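Local coordinates for periplasmic binding protein/LacI transcriptional regulator (Clostridium phytofermentans, PDB 3BRS), which probably captures a sugar outside the cell membrane as the binding component of a transport system, at residues E27-A32 and L252-A257; E41-E46 and I62-D67; E56-A61 and Y80-E85; G90-V95 and L258-K263. All coordinates share one frame; numbering follows the deposited sequence.

In the fold
From the N terminus, helix 20-36 and strand 39-42 follow one another and enter contacts 1 and 2. Contact 2 closes a short loop from strand 39-42 over helix 51-63 to the turn behind it. Contact 3 joins that same helix to helix 80-83, so its segments alternate with those of contact 2. Both lie within the long excursion closed by contact 1, which returns to helix 246-262 after most of the second sheet. Contact 4 runs from strand 92-96 to the end of that helix and crosses contact 1. Contacts 1 and 3 pair helices, contact 2 ties a turn to the edge strand of the parallel sheet, and contact 4 lays a helix on an inner strand.

Contact 1 (E27-A32 and L252-A257); sequences EGAQMA and LGVEKA
V254 sets its branched side chain against A29 and A32, one helical turn apart, where helix 20-36 lies beside helix 246-262 on one face of the parallel sheet. This is the layered alpha/beta build of a periplasmic binding protein domain: an early helix packs next to one that returns after most of the second sheet. The short helical segments run in roughly the same direction, 32° apart, and their axes come within 8.2 Å, consistent with the two small alanines at the interface. V254 divides its branches between them. With CG1 anti to the backbone N (chi1 179°), CG2 lies beside that N and reaches the methyl of A29, while CG1 and CB face A32. Toward the sheet, V254 also touches M8 of strand 7-11, and A29 rests on L40 of strand 39-42, which joins the pair to the sheet. The next residue, E255, is partly exposed and has an extended chain: OE2 is hydrogen-bonded to Y36, and OE1 takes a salt bridge from K256 NZ at 3.1 Å, met from above the carboxylate plane. The valine is gripped by carbon alone, A29 CB standing 3.7 Å from V254 CG2 and A32 CB 3.7 Å from V254 CB.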
# COMPACT_ATOMS: atom_id res chain seq x y z
N GLU A 27 -4.89 -13.72 -4.23
CA GLU A 27 -5.10 -14.54 -5.43
C GLU A 27 -3.87 -14.80 -6.15
O GLU A 27 -3.69 -15.92 -6.61
CB GLU A 27 -6.15 -13.92 -6.37
CG GLU A 27 -7.48 -13.65 -5.64
CD GLU A 27 -8.54 -12.98 -6.52
OE1 GLU A 27 -8.71 -11.73 -6.41
OE2 GLU A 27 -9.16 -13.74 -7.34
N GLY A 28 -2.97 -13.80 -6.29
CA GLY A 28 -1.76 -14.08 -7.03
C GLY A 28 -0.85 -15.08 -6.34
O GLY A 28 -0.22 -15.85 -6.97
N ALA A 29 -0.71 -15.01 -5.02
CA ALA A 29 0.14 -15.92 -4.30
C ALA A 29 -0.51 -17.33 -4.25
O ALA A 29 0.16 -18.37 -4.39
CB ALA A 29 0.38 -15.36 -2.89
N GLN A 30 -1.81 -17.41 -4.10
CA GLN A 30 -2.43 -18.72 -4.17
C GLN A 30 -2.36 -19.30 -5.57
O GLN A 30 -2.33 -20.54 -5.69
CB GLN A 30 -3.90 -18.67 -3.79
CG GLN A 30 -4.21 -18.17 -2.41
CD GLN A 30 -5.71 -18.09 -2.25
OE1 GLN A 30 -6.46 -17.86 -3.23
NE2 GLN A 30 -6.19 -18.29 -1.04
N MET A 31 -2.32 -18.47 -6.62
CA MET A 31 -2.08 -19.02 -7.97
C MET A 31 -0.65 -19.56 -8.18
O MET A 31 -0.43 -20.68 -8.66
CB MET A 31 -2.36 -17.99 -9.04
CG MET A 31 -1.97 -18.51 -10.41
SD MET A 31 -3.44 -19.17 -11.15
CE MET A 31 -3.71 -17.91 -12.40
N ALA A 32 0.34 -18.77 -7.83
CA ALA A 32 1.70 -19.34 -7.72
C ALA A 32 1.79 -20.67 -6.88
O ALA A 32 2.41 -21.63 -7.33
CB ALA A 32 2.71 -18.30 -7.25
N LEU A 252 4.87 -13.24 -7.62
CA LEU A 252 6.31 -13.20 -7.61
C LEU A 252 6.88 -13.52 -6.25
O LEU A 252 7.96 -14.11 -6.16
CB LEU A 252 6.85 -11.80 -8.06
CG LEU A 252 6.37 -11.24 -9.43
CD1 LEU A 252 6.90 -9.80 -9.76
CD2 LEU A 252 6.57 -12.18 -10.62
N GLY A 253 6.22 -13.09 -5.17
CA GLY A 253 6.80 -13.25 -3.82
C GLY A 253 6.96 -14.77 -3.67
O GLY A 253 8.01 -15.30 -3.26
N VAL A 254 5.91 -15.48 -4.02
CA VAL A 254 5.95 -16.97 -3.91
C VAL A 254 7.00 -17.60 -4.83
O VAL A 254 8.00 -18.19 -4.38
CB VAL A 254 4.55 -17.64 -4.10
CG1 VAL A 254 4.68 -19.20 -4.00
CG2 VAL A 254 3.61 -17.16 -3.01
N GLU A 255 6.74 -17.50 -6.13
CA GLU A 255 7.67 -17.97 -7.13
C GLU A 255 9.16 -17.74 -6.80
O GLU A 255 9.94 -18.66 -6.90
CB GLU A 255 7.29 -17.32 -8.46
CG GLU A 255 8.07 -17.79 -9.61
CD GLU A 255 7.67 -17.03 -10.83
OE1 GLU A 255 7.94 -15.80 -10.85
OE2 GLU A 255 7.08 -17.64 -11.75
N LYS A 256 9.54 -16.55 -6.38
CA LYS A 256 10.94 -16.21 -6.20
C LYS A 256 11.42 -16.62 -4.82
O LYS A 256 12.62 -16.70 -4.58
CB LYS A 256 11.18 -14.69 -6.34
CG LYS A 256 10.87 -14.07 -7.72
CD LYS A 256 11.75 -14.64 -8.81
CE LYS A 256 11.68 -13.78 -10.09
NZ LYS A 256 10.70 -14.33 -11.07
N ALA A 257 10.50 -16.87 -3.90
CA ALA A 257 10.83 -17.54 -2.61
C ALA A 257 11.39 -18.91 -2.95
O ALA A 257 12.22 -19.47 -2.21
CB ALA A 257 9.59 -17.73 -1.76

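Contact 2 (E41-E46 and I62-D67); sequences EFMAPE and IKRKPD
The guanidinium of R64 carries M43 over one face and E41 at its edge. M43 SD stands 3.9 Å above the plane, over its centre, while M43 CE lies 3.8 Å from R64 NH2. At the rim, R64 NH1 donates to E41 OE1 at 2.7 Å, a salt bridge with an N-H...O angle of 143°. The oxygen is almost in the guanidinium plane, yet the donor rises 55° out of the carboxylate plane, the two flat groups being nearly perpendicular (86°). A water in the same plane accepts from R64 NH1 at 3.0 Å and makes a weak bond to F42 O. E41, on the edge strand 39-42 of the parallel sheet, and M43 just after it point the same way, and R64 comes back to them just before K65 takes positive phi and the chain turns into strand 68-71: this is the right-handed beta-alpha-beta crossover of a Rossmann-like domain, with strand 7-11 between the two strands it links. R64 is extended from CG to NE, which carries its head across strand 7-11, touching Y7 and I9. M43 bends at its third torsion, bringing its methyl over the guanidinium. E41 OE1 is also hydrogen-bonded to the hydroxyl of Y7.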
# COMPACT_ATOMS: atom_id res chain seq x y z
N GLU A 41 -0.23 -20.96 3.88
CA GLU A 41 -1.25 -20.45 4.80
C GLU A 41 -1.19 -18.87 4.81
O GLU A 41 -0.14 -18.29 4.49
CB GLU A 41 -1.09 -21.11 6.21
CG GLU A 41 -1.30 -22.70 6.31
CD GLU A 41 -0.91 -23.32 7.72
OE1 GLU A 41 -0.19 -22.65 8.55
OE2 GLU A 41 -1.36 -24.51 8.04
N PHE A 42 -2.32 -18.19 5.12
CA PHE A 42 -2.40 -16.73 5.43
C PHE A 42 -2.77 -16.43 6.89
O PHE A 42 -3.53 -17.16 7.50
CB PHE A 42 -3.42 -16.10 4.53
CG PHE A 42 -3.08 -16.24 3.08
CD1 PHE A 42 -2.31 -15.24 2.43
CD2 PHE A 42 -3.47 -17.35 2.36
CE1 PHE A 42 -1.97 -15.34 1.03
CE2 PHE A 42 -3.10 -17.47 0.96
CZ PHE A 42 -2.33 -16.44 0.32
N MET A 43 -2.15 -15.42 7.47
CA MET A 43 -2.40 -15.02 8.84
C MET A 43 -2.36 -13.49 8.71
O MET A 43 -1.51 -13.02 8.01
CB MET A 43 -1.26 -15.48 9.80
CG MET A 43 -0.90 -17.02 9.78
SD MET A 43 0.37 -17.47 11.02
CE MET A 43 -0.16 -17.07 12.68
N ALA A 44 -3.25 -12.72 9.37
CA ALA A 44 -3.24 -11.27 9.21
C ALA A 44 -4.07 -10.77 10.37
O ALA A 44 -4.96 -11.50 10.87
CB ALA A 44 -3.87 -10.83 7.83
N PRO A 45 -3.74 -9.55 10.86
CA PRO A 45 -4.64 -8.95 11.88
C PRO A 45 -5.92 -8.51 11.19
O PRO A 45 -6.11 -8.69 9.92
CB PRO A 45 -3.89 -7.73 12.32
CG PRO A 45 -2.43 -7.96 11.79
CD PRO A 45 -2.59 -8.68 10.56
N GLU A 46 -6.78 -7.92 11.99
CA GLU A 46 -8.03 -7.44 11.46
C GLU A 46 -7.96 -6.06 10.95
O GLU A 46 -8.77 -5.68 10.16
CB GLU A 46 -9.21 -7.67 12.43
CG GLU A 46 -9.48 -9.17 12.66
CD GLU A 46 -10.59 -9.38 13.65
OE1 GLU A 46 -10.55 -8.72 14.72
OE2 GLU A 46 -11.49 -10.20 13.36
N ILE A 62 6.56 -18.28 12.97
CA ILE A 62 7.86 -18.88 13.26
C ILE A 62 7.72 -20.21 13.99
O ILE A 62 8.40 -21.15 13.61
CB ILE A 62 8.73 -17.96 14.13
CG1 ILE A 62 9.12 -16.68 13.35
CG2 ILE A 62 9.99 -18.74 14.71
CD1 ILE A 62 9.59 -15.59 14.29
N LYS A 63 6.87 -20.30 15.01
CA LYS A 63 6.59 -21.60 15.65
C LYS A 63 5.87 -22.64 14.80
O LYS A 63 5.91 -23.82 15.13
CB LYS A 63 5.80 -21.42 16.95
CG LYS A 63 6.36 -20.40 17.93
CD LYS A 63 7.49 -20.97 18.76
CE LYS A 63 7.65 -20.18 20.10
NZ LYS A 63 8.59 -20.82 21.13
N ARG A 64 5.26 -22.25 13.69
CA ARG A 64 4.77 -23.26 12.74
C ARG A 64 5.86 -23.89 11.87
O ARG A 64 5.59 -24.82 11.16
CB ARG A 64 3.67 -22.74 11.87
CG ARG A 64 2.40 -22.42 12.68
CD ARG A 64 1.23 -22.10 11.75
NE ARG A 64 0.16 -21.39 12.50
CZ ARG A 64 -0.99 -21.05 11.95
NH1 ARG A 64 -1.20 -21.34 10.64
NH2 ARG A 64 -1.90 -20.40 12.70
N LYS A 65 7.11 -23.39 11.92
CA LYS A 65 8.28 -24.00 11.16
C LYS A 65 7.95 -24.08 9.63
O LYS A 65 8.07 -25.08 8.96
CB LYS A 65 8.79 -25.31 11.80
CG LYS A 65 9.17 -25.08 13.33
CD LYS A 65 9.96 -26.16 13.99
CE LYS A 65 10.70 -25.65 15.28
NZ LYS A 65 9.87 -24.88 16.29
N PRO A 66 7.57 -22.96 9.07
CA PRO A 66 7.48 -22.86 7.58
C PRO A 66 8.92 -22.72 6.97
O PRO A 66 9.93 -22.51 7.72
CB PRO A 66 6.71 -21.59 7.40
CG PRO A 66 7.34 -20.70 8.67
CD PRO A 66 7.37 -21.69 9.79
N ASP A 67 9.04 -22.86 5.66
CA ASP A 67 10.30 -22.65 4.98
C ASP A 67 10.50 -21.15 4.70
O ASP A 67 11.63 -20.64 4.64
CB ASP A 67 10.23 -23.42 3.67
CG ASP A 67 10.33 -24.93 3.87
OD1 ASP A 67 11.27 -25.38 4.58
OD2 ASP A 67 9.45 -25.62 3.34
O HOH W 1 -3.51 -19.98 9.36

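Contact 3 (E56-A61 and Y80-E85); sequences ELIEEA and YDAAKE
I58 meets A82 and A83 through both of its branches, and its first torsion makes this possible. At chi1 -65°, CG1 is anti to the carbonyl carbon and CG2 anti to the backbone N; chi2 near 154° then extends CD1 onward from CG1. The two methyls therefore reach different parts of the short helix 80-83. I58 CG2 faces the peptide of A82, 3.9 Å from its carbonyl O and 4.2 Å from its CB. I58 CD1 comes to A83 CB at 4.4 Å. These are loose van der Waals distances, and the contact rests on shape and burial, not on polar bonds. The small alanines are consistent with the close backbones, the CA atoms of E59 and A82 being 6.4 Å apart. A82 points its methyl toward the longer helix, between I58 and E59. E59 starts off obliquely, but its extended chain passes alongside the alanine, E59 CG lying 4.4 Å from A82 CB; its aliphatic part thus borders the apolar patch, although the residue as a whole is exposed. On the far side of helix 80-83, K84 CB covers one face of the Y80 ring. Successive helices of an alternating beta/alpha domain meet here, on one face of the parallel sheet. I58 and A83 both press on L71 of strand 68-71, I58 also reaches I11 of strand 7-11, and N55, about one turn before I58 in helix 51-63, touches A82 and D81.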
# COMPACT_ATOMS: atom_id res chain seq x y z
N GLU A 56 2.71 -10.52 16.95
CA GLU A 56 2.28 -11.80 17.56
C GLU A 56 2.12 -12.90 16.54
O GLU A 56 2.53 -14.02 16.78
CB GLU A 56 0.92 -11.54 18.20
CG GLU A 56 1.06 -10.86 19.54
CD GLU A 56 -0.27 -10.68 20.26
OE1 GLU A 56 -1.38 -10.86 19.66
OE2 GLU A 56 -0.16 -10.35 21.45
N LEU A 57 1.48 -12.59 15.40
CA LEU A 57 1.24 -13.55 14.27
C LEU A 57 2.56 -13.98 13.63
O LEU A 57 2.74 -15.13 13.26
CB LEU A 57 0.43 -12.83 13.23
CG LEU A 57 -1.08 -12.63 13.58
CD1 LEU A 57 -1.83 -11.87 12.47
CD2 LEU A 57 -1.85 -13.93 13.86
N ILE A 58 3.53 -13.06 13.50
CA ILE A 58 4.86 -13.51 13.08
C ILE A 58 5.47 -14.45 14.07
O ILE A 58 6.00 -15.46 13.67
CB ILE A 58 5.83 -12.31 12.92
CG1 ILE A 58 5.37 -11.39 11.78
CG2 ILE A 58 7.29 -12.77 12.84
CD1 ILE A 58 5.86 -9.84 11.92
N GLU A 59 5.44 -14.13 15.36
CA GLU A 59 5.99 -15.06 16.32
C GLU A 59 5.33 -16.48 16.14
O GLU A 59 6.03 -17.54 16.10
CB GLU A 59 5.83 -14.50 17.74
CG GLU A 59 6.70 -13.28 18.10
CD GLU A 59 6.30 -12.61 19.49
OE1 GLU A 59 5.93 -11.38 19.54
OE2 GLU A 59 6.35 -13.34 20.52
N GLU A 60 3.98 -16.49 16.06
CA GLU A 60 3.17 -17.69 15.82
C GLU A 60 3.61 -18.38 14.50
O GLU A 60 3.65 -19.64 14.42
CB GLU A 60 1.67 -17.35 15.76
CG GLU A 60 0.97 -17.01 17.13
CD GLU A 60 -0.47 -16.33 17.01
OE1 GLU A 60 -1.15 -16.51 15.95
OE2 GLU A 60 -0.91 -15.62 17.98
N ALA A 61 3.88 -17.58 13.46
CA ALA A 61 4.31 -18.07 12.12
C ALA A 61 5.61 -18.88 12.27
O ALA A 61 5.73 -20.01 11.84
CB ALA A 61 4.56 -16.83 11.11
N TYR A 80 10.04 -5.18 12.86
CA TYR A 80 11.33 -5.79 13.04
C TYR A 80 11.35 -6.32 14.47
O TYR A 80 12.00 -7.27 14.73
CB TYR A 80 12.41 -4.73 12.80
CG TYR A 80 13.82 -5.15 13.20
CD1 TYR A 80 14.65 -5.76 12.29
CD2 TYR A 80 14.34 -4.88 14.51
CE1 TYR A 80 15.97 -6.17 12.60
CE2 TYR A 80 15.70 -5.29 14.83
CZ TYR A 80 16.46 -5.94 13.87
OH TYR A 80 17.73 -6.36 14.14
N ASP A 81 10.64 -5.73 15.41
CA ASP A 81 10.73 -6.28 16.77
C ASP A 81 10.42 -7.77 16.76
O ASP A 81 10.81 -8.51 17.68
CB ASP A 81 9.75 -5.56 17.73
CG ASP A 81 10.16 -4.11 17.98
OD1 ASP A 81 11.37 -3.84 17.84
OD2 ASP A 81 9.29 -3.26 18.29
N ALA A 82 9.68 -8.21 15.76
CA ALA A 82 9.26 -9.59 15.79
C ALA A 82 9.91 -10.23 14.59
O ALA A 82 10.36 -11.37 14.70
CB ALA A 82 7.75 -9.72 15.76
N ALA A 83 9.95 -9.51 13.47
CA ALA A 83 10.57 -10.11 12.25
C ALA A 83 12.10 -10.34 12.29
O ALA A 83 12.63 -11.15 11.49
CB ALA A 83 10.14 -9.43 10.97
N LYS A 84 12.78 -9.72 13.26
CA LYS A 84 14.21 -9.93 13.47
C LYS A 84 14.50 -11.38 13.87
O LYS A 84 15.63 -11.85 13.69
CB LYS A 84 14.76 -9.00 14.57
CG LYS A 84 14.20 -9.23 15.89
CD LYS A 84 14.78 -8.19 16.85
CE LYS A 84 14.89 -8.80 18.20
NZ LYS A 84 14.46 -7.86 19.29
N GLU A 85 13.49 -12.08 14.39
CA GLU A 85 13.61 -13.49 14.86
C GLU A 85 13.42 -14.51 13.75
O GLU A 85 13.70 -15.66 13.95
CB GLU A 85 12.57 -13.76 15.92
CG GLU A 85 12.58 -12.81 17.12
CD GLU A 85 13.92 -12.87 17.90
OE1 GLU A 85 14.71 -13.79 17.62
OE2 GLU A 85 14.17 -12.00 18.80

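Contact 4 (G90-V95 and L258-K263); sequences GIKLIV and LKLLKK
This is an apolar helix-on-sheet contact: the last turns of helix 246-262 lie over strand 92-96, an inner strand of the parallel sheet in this alpha/beta domain. Strand and helix segments run nearly antiparallel, at 156°, with their axes 9.6 Å apart. K92 points toward the helix, I94 reaches it with CD1, and L260 and L261 answer them. K92 lends its aliphatic chain: K92 CG is 3.6 Å from L261 CD1, and K92 CD 3.7 Å from L260 CB. The chain is bent from chi2 (-75°) onward, so that its methylenes lie along L260, the two side chains sliding past each other in opposite directions. I94 turns its CD1 to the same leucine, meeting L260 CD1 at 3.4 Å, tighter than usual for two carbons. Around them L260 also touches I107 of strand 107-110 and V266, while L261 rests on Y6 and V68. K263 ends the helix in a Schellman motif with positive phi. Its ammonium nitrogen is 6.5 Å from that of K92, two like charges outside direct contact. Carbon surfaces thus carry the whole interface, and K92 serves it through its methylenes, its ammonium nitrogen taking no part in the contact between the two segments.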
# COMPACT_ATOMS: atom_id res chain seq x y z
N GLY A 90 15.86 -19.90 10.93
CA GLY A 90 16.08 -20.76 9.71
C GLY A 90 15.06 -20.60 8.59
O GLY A 90 15.00 -21.38 7.61
N ILE A 91 14.27 -19.55 8.72
CA ILE A 91 13.21 -19.20 7.72
C ILE A 91 13.62 -18.06 6.77
O ILE A 91 14.19 -17.03 7.19
CB ILE A 91 11.87 -18.80 8.48
CG1 ILE A 91 11.45 -19.95 9.42
CG2 ILE A 91 10.76 -18.63 7.49
CD1 ILE A 91 10.47 -19.53 10.51
N LYS A 92 13.29 -18.23 5.49
CA LYS A 92 13.47 -17.22 4.45
C LYS A 92 12.43 -16.09 4.63
O LYS A 92 11.26 -16.35 4.90
CB LYS A 92 13.23 -17.93 3.09
CG LYS A 92 14.23 -19.03 2.73
CD LYS A 92 15.55 -18.40 2.30
CE LYS A 92 16.74 -18.86 3.12
NZ LYS A 92 17.11 -20.24 2.75
N LEU A 93 12.85 -14.83 4.50
CA LEU A 93 11.93 -13.74 4.56
C LEU A 93 11.82 -13.10 3.18
O LEU A 93 12.82 -12.55 2.69
CB LEU A 93 12.40 -12.71 5.59
CG LEU A 93 11.59 -11.44 5.77
CD1 LEU A 93 10.08 -11.70 6.04
CD2 LEU A 93 12.20 -10.71 6.90
N ILE A 94 10.63 -13.12 2.60
CA ILE A 94 10.24 -12.20 1.48
C ILE A 94 9.43 -11.05 2.01
O ILE A 94 8.41 -11.24 2.72
CB ILE A 94 9.36 -12.93 0.39
CG1 ILE A 94 10.02 -14.15 -0.05
CG2 ILE A 94 9.00 -12.04 -0.89
CD1 ILE A 94 11.45 -13.95 -0.27
N VAL A 95 9.86 -9.84 1.74
CA VAL A 95 8.99 -8.71 2.04
C VAL A 95 8.10 -8.39 0.82
O VAL A 95 8.61 -8.28 -0.25
CB VAL A 95 9.68 -7.56 2.58
CG1 VAL A 95 8.77 -6.33 2.43
CG2 VAL A 95 10.04 -7.81 4.09
N LEU A 258 10.93 -19.41 -4.10
CA LEU A 258 11.37 -20.68 -4.61
C LEU A 258 12.86 -20.67 -5.00
O LEU A 258 13.59 -21.60 -4.73
CB LEU A 258 10.50 -21.10 -5.77
CG LEU A 258 9.24 -21.92 -5.46
CD1 LEU A 258 8.81 -22.70 -6.73
CD2 LEU A 258 9.52 -22.86 -4.29
N LYS A 259 13.31 -19.56 -5.59
CA LYS A 259 14.69 -19.45 -5.98
C LYS A 259 15.55 -19.52 -4.76
O LYS A 259 16.51 -20.30 -4.73
CB LYS A 259 14.92 -18.19 -6.77
CG LYS A 259 14.06 -18.21 -8.00
CD LYS A 259 14.79 -17.76 -9.19
CE LYS A 259 14.11 -18.25 -10.44
NZ LYS A 259 15.18 -18.73 -11.34
N LEU A 260 15.17 -18.80 -3.71
CA LEU A 260 16.01 -18.78 -2.50
C LEU A 260 16.19 -20.16 -1.90
O LEU A 260 17.27 -20.50 -1.46
CB LEU A 260 15.38 -17.92 -1.41
CG LEU A 260 14.98 -16.51 -1.74
CD1 LEU A 260 14.15 -15.94 -0.57
CD2 LEU A 260 16.27 -15.68 -1.99
N LEU A 261 15.10 -20.91 -1.81
CA LEU A 261 15.13 -22.25 -1.25
C LEU A 261 15.93 -23.20 -2.14
O LEU A 261 16.52 -24.13 -1.62
CB LEU A 261 13.71 -22.77 -1.15
CG LEU A 261 12.86 -22.92 0.11
CD1 LEU A 261 13.18 -22.16 1.42
CD2 LEU A 261 11.57 -22.55 -0.43
N LYS A 262 15.87 -23.01 -3.46
CA LYS A 262 16.80 -23.66 -4.43
C LYS A 262 18.26 -23.11 -4.38
O LYS A 262 19.16 -23.62 -5.03
CB LYS A 262 16.28 -23.53 -5.86
CG LYS A 262 15.49 -24.66 -6.36
CD LYS A 262 14.03 -24.41 -6.26
CE LYS A 262 13.27 -25.30 -7.23
NZ LYS A 262 13.56 -24.93 -8.66
N LYS A 263 18.52 -22.07 -3.61
CA LYS A 263 19.92 -21.64 -3.45
C LYS A 263 20.42 -21.01 -4.76
O LYS A 263 21.60 -21.12 -5.13
CB LYS A 263 20.80 -22.85 -3.07
CG LYS A 263 20.53 -23.40 -1.70
CD LYS A 263 21.31 -22.69 -0.59
CE LYS A 263 21.02 -23.39 0.74
NZ LYS A 263 21.17 -24.90 0.65